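Local coordinates for protein probable 2-hydroxyhepta-2,4-diene-1,7-dioate isomerase (Thermus thermophilus, PDB 2DFU) that is probably a metal-dependent isomerase of the fumarylacetoacetate hydrolase family, acting on 2-hydroxyhepta-2,4-diene-1,7-dioate, at residues A[4-7]-A[8-12]; A[217-220]-A[221-225]; A[103-106]-A[107-110]. All coordinates share one frame; numbering follows the deposited sequence.

Contact 1: residues A[4-7]-A[8-12]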
# COMPACT_ATOMS: atom_id res chain seq x y z
N LEU A 4 -18.73 4.52 -11.81
CA LEU A 4 -18.53 5.09 -10.48
C LEU A 4 -18.85 4.13 -9.34
O LEU A 4 -19.45 3.08 -9.55
CB LEU A 4 -19.39 6.35 -10.30
CG LEU A 4 -20.90 6.11 -10.31
CD1 LEU A 4 -21.62 7.21 -9.53
CD2 LEU A 4 -21.39 6.06 -11.75
N ARG A 5 -18.40 4.50 -8.14
CA ARG A 5 -18.67 3.72 -6.93
C ARG A 5 -19.45 4.67 -6.05
O ARG A 5 -19.09 5.84 -5.95
CB ARG A 5 -17.38 3.33 -6.20
CG ARG A 5 -16.76 2.03 -6.66
CD ARG A 5 -15.53 1.70 -5.82
NE ARG A 5 -15.86 1.19 -4.50
CZ ARG A 5 -15.54 1.77 -3.35
NH1 ARG A 5 -14.86 2.92 -3.33
NH2 ARG A 5 -15.85 1.18 -2.20
N PHE A 6 -20.50 4.19 -5.41
CA PHE A 6 -21.31 5.05 -4.57
C PHE A 6 -21.96 4.32 -3.39
O PHE A 6 -22.00 3.09 -3.35
CB PHE A 6 -22.40 5.71 -5.42
CG PHE A 6 -23.34 4.73 -6.04
CD1 PHE A 6 -22.97 3.99 -7.15
CD2 PHE A 6 -24.60 4.51 -5.47
CE1 PHE A 6 -23.83 3.04 -7.70
CE2 PHE A 6 -25.47 3.56 -6.01
CZ PHE A 6 -25.08 2.82 -7.13
N ASN A 7 -22.47 5.11 -2.45
CA ASN A 7 -23.13 4.59 -1.26
C ASN A 7 -22.34 3.48 -0.57
O ASN A 7 -21.17 3.67 -0.26
CB ASN A 7 -24.54 4.11 -1.63
CG ASN A 7 -25.46 5.26 -2.02
OD1 ASN A 7 -25.07 6.43 -1.95
ND2 ASN A 7 -26.68 4.94 -2.44
N GLU A 8 -22.94 2.33 -0.33
CA GLU A 8 -22.20 1.27 0.35
C GLU A 8 -21.32 0.43 -0.58
O GLU A 8 -21.51 -0.78 -0.72
CB GLU A 8 -23.14 0.34 1.14
CG GLU A 8 -24.34 -0.17 0.36
CD GLU A 8 -25.47 0.84 0.28
OE1 GLU A 8 -25.98 1.27 1.34
OE2 GLU A 8 -25.86 1.22 -0.84
N GLY A 9 -20.35 1.09 -1.22
CA GLY A 9 -19.45 0.40 -2.12
C GLY A 9 -20.10 -0.22 -3.34
O GLY A 9 -19.61 -1.21 -3.89
N ARG A 10 -21.21 0.36 -3.79
CA ARG A 10 -21.91 -0.15 -4.96
C ARG A 10 -21.24 0.40 -6.21
O ARG A 10 -20.58 1.43 -6.17
CB ARG A 10 -23.38 0.28 -4.94
CG ARG A 10 -24.21 -0.38 -3.84
CD ARG A 10 -25.63 0.17 -3.82
NE ARG A 10 -26.43 -0.39 -2.73
CZ ARG A 10 -27.25 -1.44 -2.85
NH1 ARG A 10 -27.40 -2.05 -4.01
NH2 ARG A 10 -27.91 -1.87 -1.78
N TRP A 11 -21.39 -0.32 -7.32
CA TRP A 11 -20.84 0.12 -8.60
C TRP A 11 -21.98 0.50 -9.53
O TRP A 11 -23.10 -0.01 -9.39
CB TRP A 11 -20.02 -0.99 -9.26
CG TRP A 11 -18.68 -1.26 -8.63
CD1 TRP A 11 -18.39 -2.21 -7.68
CD2 TRP A 11 -17.44 -0.59 -8.92
NE1 TRP A 11 -17.04 -2.18 -7.38
CE2 TRP A 11 -16.44 -1.20 -8.13
CE3 TRP A 11 -17.08 0.45 -9.78
CZ2 TRP A 11 -15.10 -0.79 -8.17
CZ3 TRP A 11 -15.76 0.86 -9.83
CH2 TRP A 11 -14.78 0.24 -9.03
N GLY A 12 -21.70 1.39 -10.47
CA GLY A 12 -22.73 1.80 -11.40
C GLY A 12 -22.16 2.54 -12.59
O GLY A 12 -20.97 2.86 -12.63
O HOH W 1 -16.75 -1.54 -3.70
O HOH W 2 -27.86 2.17 -1.88
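L4 to F6 and R10 to G12 run antiparallel as the two arms of the beta hairpin that opens the chain, their short axes 4.7 Å apart at closest and their directions 144° apart. L4 with G12 and F6 with R10 are hydrogen-bonded pairs, and R5 with W11, between them, is a non-hydrogen-bonded one. The bond from L4 N to G12 O is nearly straight, 2.9 Å at 171°. E8 centres an inverse gamma turn, and G9 joins R10 opposite F6 in a G1 beta bulge.

R5 and W11 share a face. R5 CG lies 3.3 Å from the centroid of the six-membered ring of W11, almost on its normal, a CH-pi contact, and CD carries on across to W11 CZ2 at 3.5 Å. A bend at chi3 (76°) then lifts the guanidinium off the indole; its NH1 is hydrogen-bonded to P43 O, while NE donates to a water that donates onward to G9 O. With an alanine in place of W11, the R5 methylenes would probably lose the flat surface beneath them and be freer to turn.

On the hairpin's other side R10 CB sits over one face of the F6 ring, toward its rim, a CH-pi contact 4.0 Å from the centroid, and the ring's edge meets the backbone of W11, with F6 CE1 3.6 Å from W11 O. R10 NE makes a salt bridge to E8 OE2 at 2.5 Å, met from above the carboxylate plane, and R10 NH1 makes a second with E21. A second water links E8 OE2 to N7 ND2, and N7 OD1 accepts from T40 N. R5 thus rests CG and CD on the indole and R10 its CB on the phenyl, while both charged ends turn to polar partners.

Contact 2: residues A[217-220]-A[221-225]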
# COMPACT_ATOMS: atom_id res chain seq x y z
N MET A 217 6.87 -5.15 -9.97
CA MET A 217 5.72 -5.09 -9.07
C MET A 217 4.43 -5.44 -9.80
O MET A 217 4.04 -4.76 -10.75
CB MET A 217 5.62 -3.68 -8.47
CG MET A 217 4.31 -3.34 -7.78
SD MET A 217 4.31 -1.65 -7.11
CE MET A 217 5.12 -1.92 -5.52
N THR A 218 3.76 -6.51 -9.37
CA THR A 218 2.52 -6.91 -10.00
C THR A 218 1.40 -5.95 -9.61
O THR A 218 1.17 -5.68 -8.43
CB THR A 218 2.10 -8.34 -9.60
OG1 THR A 218 3.04 -9.27 -10.14
CG2 THR A 218 0.72 -8.67 -10.13
N LEU A 219 0.72 -5.40 -10.62
CA LEU A 219 -0.38 -4.49 -10.38
C LEU A 219 -1.65 -5.32 -10.37
O LEU A 219 -1.89 -6.11 -11.29
CB LEU A 219 -0.44 -3.43 -11.49
CG LEU A 219 0.61 -2.34 -11.36
CD1 LEU A 219 0.66 -1.51 -12.64
CD2 LEU A 219 0.28 -1.46 -10.15
N GLU A 220 -2.45 -5.16 -9.32
CA GLU A 220 -3.70 -5.91 -9.17
C GLU A 220 -4.90 -5.17 -9.74
O GLU A 220 -4.86 -3.96 -9.93
CB GLU A 220 -3.97 -6.18 -7.69
CG GLU A 220 -3.00 -7.14 -7.01
CD GLU A 220 -3.09 -8.54 -7.58
OE1 GLU A 220 -4.21 -9.09 -7.65
OE2 GLU A 220 -2.04 -9.10 -7.96
N PRO A 221 -5.98 -5.91 -10.02
CA PRO A 221 -7.17 -5.25 -10.57
C PRO A 221 -7.62 -4.19 -9.56
O PRO A 221 -7.60 -4.43 -8.35
CB PRO A 221 -8.17 -6.39 -10.68
CG PRO A 221 -7.30 -7.57 -10.98
CD PRO A 221 -6.16 -7.37 -10.01
N LEU A 222 -7.99 -3.02 -10.09
CA LEU A 222 -8.45 -1.88 -9.31
C LEU A 222 -7.35 -1.11 -8.56
O LEU A 222 -7.65 -0.20 -7.77
CB LEU A 222 -9.58 -2.29 -8.36
CG LEU A 222 -10.77 -2.94 -9.11
CD1 LEU A 222 -11.91 -3.24 -8.15
CD2 LEU A 222 -11.25 -2.01 -10.22
N ASP A 223 -6.08 -1.45 -8.79
CA ASP A 223 -4.99 -0.69 -8.18
C ASP A 223 -5.02 0.66 -8.90
O ASP A 223 -5.50 0.75 -10.03
CB ASP A 223 -3.63 -1.34 -8.42
CG ASP A 223 -3.27 -2.37 -7.37
OD1 ASP A 223 -3.97 -2.45 -6.34
OD2 ASP A 223 -2.27 -3.09 -7.57
N VAL A 224 -4.50 1.69 -8.25
CA VAL A 224 -4.49 3.02 -8.84
C VAL A 224 -3.05 3.47 -9.12
O VAL A 224 -2.14 3.20 -8.32
CB VAL A 224 -5.18 4.05 -7.89
CG1 VAL A 224 -4.99 5.46 -8.39
CG2 VAL A 224 -6.67 3.73 -7.79
N VAL A 225 -2.84 4.11 -10.25
CA VAL A 225 -1.51 4.60 -10.61
C VAL A 225 -1.64 6.07 -10.98
O VAL A 225 -2.48 6.42 -11.80
CB VAL A 225 -0.92 3.82 -11.82
CG1 VAL A 225 0.42 4.40 -12.22
CG2 VAL A 225 -0.78 2.33 -11.48
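T218 O and D223 OD2 stand 4.4 Å apart with K49 NZ bridging them, hydrogen-bonded to the first and in a salt bridge with the second. The T218 hydroxyl is hydrogen-bonded to D165 of the second subunit, so this residue ties the loop after helix 206-214 to the dimer partner.

L219 follows, with CG anti to its carbonyl carbon (chi1 -77°), which leaves the CD2 methyl facing D223 and V225: it passes 4.0 Å from D223 OD2 and touches V225 CG2 at 4.2 Å, the L219 and V225 side chains crossing at about a right angle. L210 of helix 206-214 packs against both, and V51 against L219.

With E220 begins a type II beta turn that ends at D223, closed by a hydrogen bond from D223 N to E220 O of 3.0 Å. P221 fits the second position, and L222 takes the third with positive phi. The turn delivers the chain into strand 224-226, which in this FAH-family domain runs parallel to strand 50-53 and antiparallel to strand 111-121.

The same E220 also donates its own N-H to D223 OD2, 2.7 Å away. The bond is fairly straight, although it arrives well above the carboxylate plane (58°). OD2 is therefore gripped by this backbone N-H and by K49, while OD1 is hydrogen-bonded to T48 OG1; together they fix the rotation of the group. The E220 side chain lies alongside P221, its OE1 3.5 Å from P221 CD, and forms a salt bridge to R124. Its OE2 stays 6.0 Å from D223 OD2.

Contact 3: residues A[103-106]-A[107-110]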
# COMPACT_ATOMS: atom_id res chain seq x y z
N PRO A 103 -7.96 17.36 5.90
CA PRO A 103 -7.54 18.17 7.04
C PRO A 103 -6.13 18.72 6.85
O PRO A 103 -5.24 18.00 6.42
CB PRO A 103 -7.59 17.18 8.21
CG PRO A 103 -8.61 16.18 7.77
CD PRO A 103 -8.27 15.99 6.31
N TYR A 104 -5.92 20.00 7.14
CA TYR A 104 -4.57 20.56 7.03
C TYR A 104 -3.90 19.98 8.28
O TYR A 104 -4.23 20.37 9.40
CB TYR A 104 -4.60 22.08 7.07
CG TYR A 104 -3.29 22.68 6.63
CD1 TYR A 104 -2.11 22.42 7.32
CD2 TYR A 104 -3.22 23.47 5.48
CE1 TYR A 104 -0.89 22.91 6.87
CE2 TYR A 104 -2.00 23.97 5.02
CZ TYR A 104 -0.84 23.68 5.72
OH TYR A 104 0.37 24.14 5.26
N PRO A 105 -2.96 19.05 8.10
CA PRO A 105 -2.23 18.39 9.19
C PRO A 105 -1.47 19.25 10.18
O PRO A 105 -1.03 20.36 9.86
CB PRO A 105 -1.31 17.42 8.46
CG PRO A 105 -1.98 17.21 7.15
CD PRO A 105 -2.43 18.60 6.81
N PHE A 106 -1.31 18.72 11.38
CA PHE A 106 -0.59 19.40 12.44
C PHE A 106 0.91 19.30 12.21
O PHE A 106 1.64 20.23 12.54
CB PHE A 106 -0.93 18.78 13.79
CG PHE A 106 -0.09 19.30 14.92
CD1 PHE A 106 -0.15 20.64 15.30
CD2 PHE A 106 0.79 18.46 15.60
CE1 PHE A 106 0.65 21.14 16.33
CE2 PHE A 106 1.60 18.95 16.63
CZ PHE A 106 1.53 20.29 16.99
N PHE A 107 1.35 18.19 11.62
CA PHE A 107 2.77 17.94 11.38
C PHE A 107 3.44 18.71 10.24
O PHE A 107 4.65 18.60 10.04
CB PHE A 107 3.02 16.43 11.18
CG PHE A 107 2.42 15.87 9.91
CD1 PHE A 107 3.05 16.05 8.68
CD2 PHE A 107 1.21 15.17 9.94
CE1 PHE A 107 2.50 15.54 7.50
CE2 PHE A 107 0.65 14.66 8.77
CZ PHE A 107 1.30 14.84 7.55
N THR A 108 2.67 19.49 9.50
CA THR A 108 3.25 20.24 8.39
C THR A 108 2.78 21.68 8.34
O THR A 108 1.78 22.05 8.95
CB THR A 108 2.91 19.58 7.03
OG1 THR A 108 3.63 20.24 5.98
CG2 THR A 108 1.42 19.68 6.75
N GLU A 109 3.52 22.49 7.60
CA GLU A 109 3.17 23.88 7.40
C GLU A 109 3.48 24.20 5.95
O GLU A 109 3.61 25.36 5.56
CB GLU A 109 3.97 24.77 8.36
CG GLU A 109 3.61 24.53 9.81
CD GLU A 109 4.26 25.52 10.76
OE1 GLU A 109 5.51 25.51 10.86
OE2 GLU A 109 3.52 26.31 11.40
N GLU A 110 3.60 23.14 5.16
CA GLU A 110 3.92 23.27 3.74
C GLU A 110 3.10 22.29 2.90
O GLU A 110 3.66 21.44 2.21
CB GLU A 110 5.42 23.01 3.54
CG GLU A 110 6.03 23.78 2.40
CD GLU A 110 5.94 25.28 2.60
OE1 GLU A 110 6.52 25.78 3.58
OE2 GLU A 110 5.28 25.95 1.78
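F107 folds back over P105 where the chain leaves strand 102-104, and an ST turn at T108 follows directly: T108 OG1 accepts E110 N at 3.0 Å and 163°, and is also hydrogen-bonded to D150. Starting at CB, the F107 side chain first meets the backbone, with CB 3.7 Å from F106 C. CG sits between the backbone N and the carbonyl carbon (chi1 68°), which swings the ring back toward the proline. CD2 then comes to P105 CB, CE2 approaches that same carbon most closely at 3.4 Å, and CZ at the tip reaches both P105 CB and CG. The result is a CH-pi contact, P105 CB lying over one ring face toward its rim. V151 and A148 of the same chain, and F216 of the second subunit, pack against this phenyl, so the fold-back takes part in the dimer interface.

Beside this pair T108 CG2 lies next to P105 CB, at 3.9 Å, and across from the Y104 ring. The carbonyl oxygens of P105 and T108 stand 3.4 Å apart, two acceptors drawn to one lysine: K259 NZ is hydrogen-bonded to P105 O and, weakly, to T108 O. Y104 OH is hydrogen-bonded to L111 N, and the edge of the Y104 ring receives T108 O in plane, 3.5 Å from CE1.

Along the chain contact 1 comes first, then contact 3, then contact 2. Contact 1 belongs to the N-terminal family region, the other two to the FAA hydrolase region. The centres of contacts 1 and 2 are about 20 Å apart, yet they touch, W11 CZ2 lying 4.0 Å from L222 CD1, so the opening hairpin packs on the turn before strand 224-226. Contact 3 is remote, its centre about 31 Å from contact 1 and 29 Å from contact 2. It leaves strand 102-104, an outer strand, within this chain, of a five-stranded sheet, for strand 111-121, which pairs with strand 224-226 of contact 2. Contacts 2 and 3 both meet the second subunit; contact 1 does not.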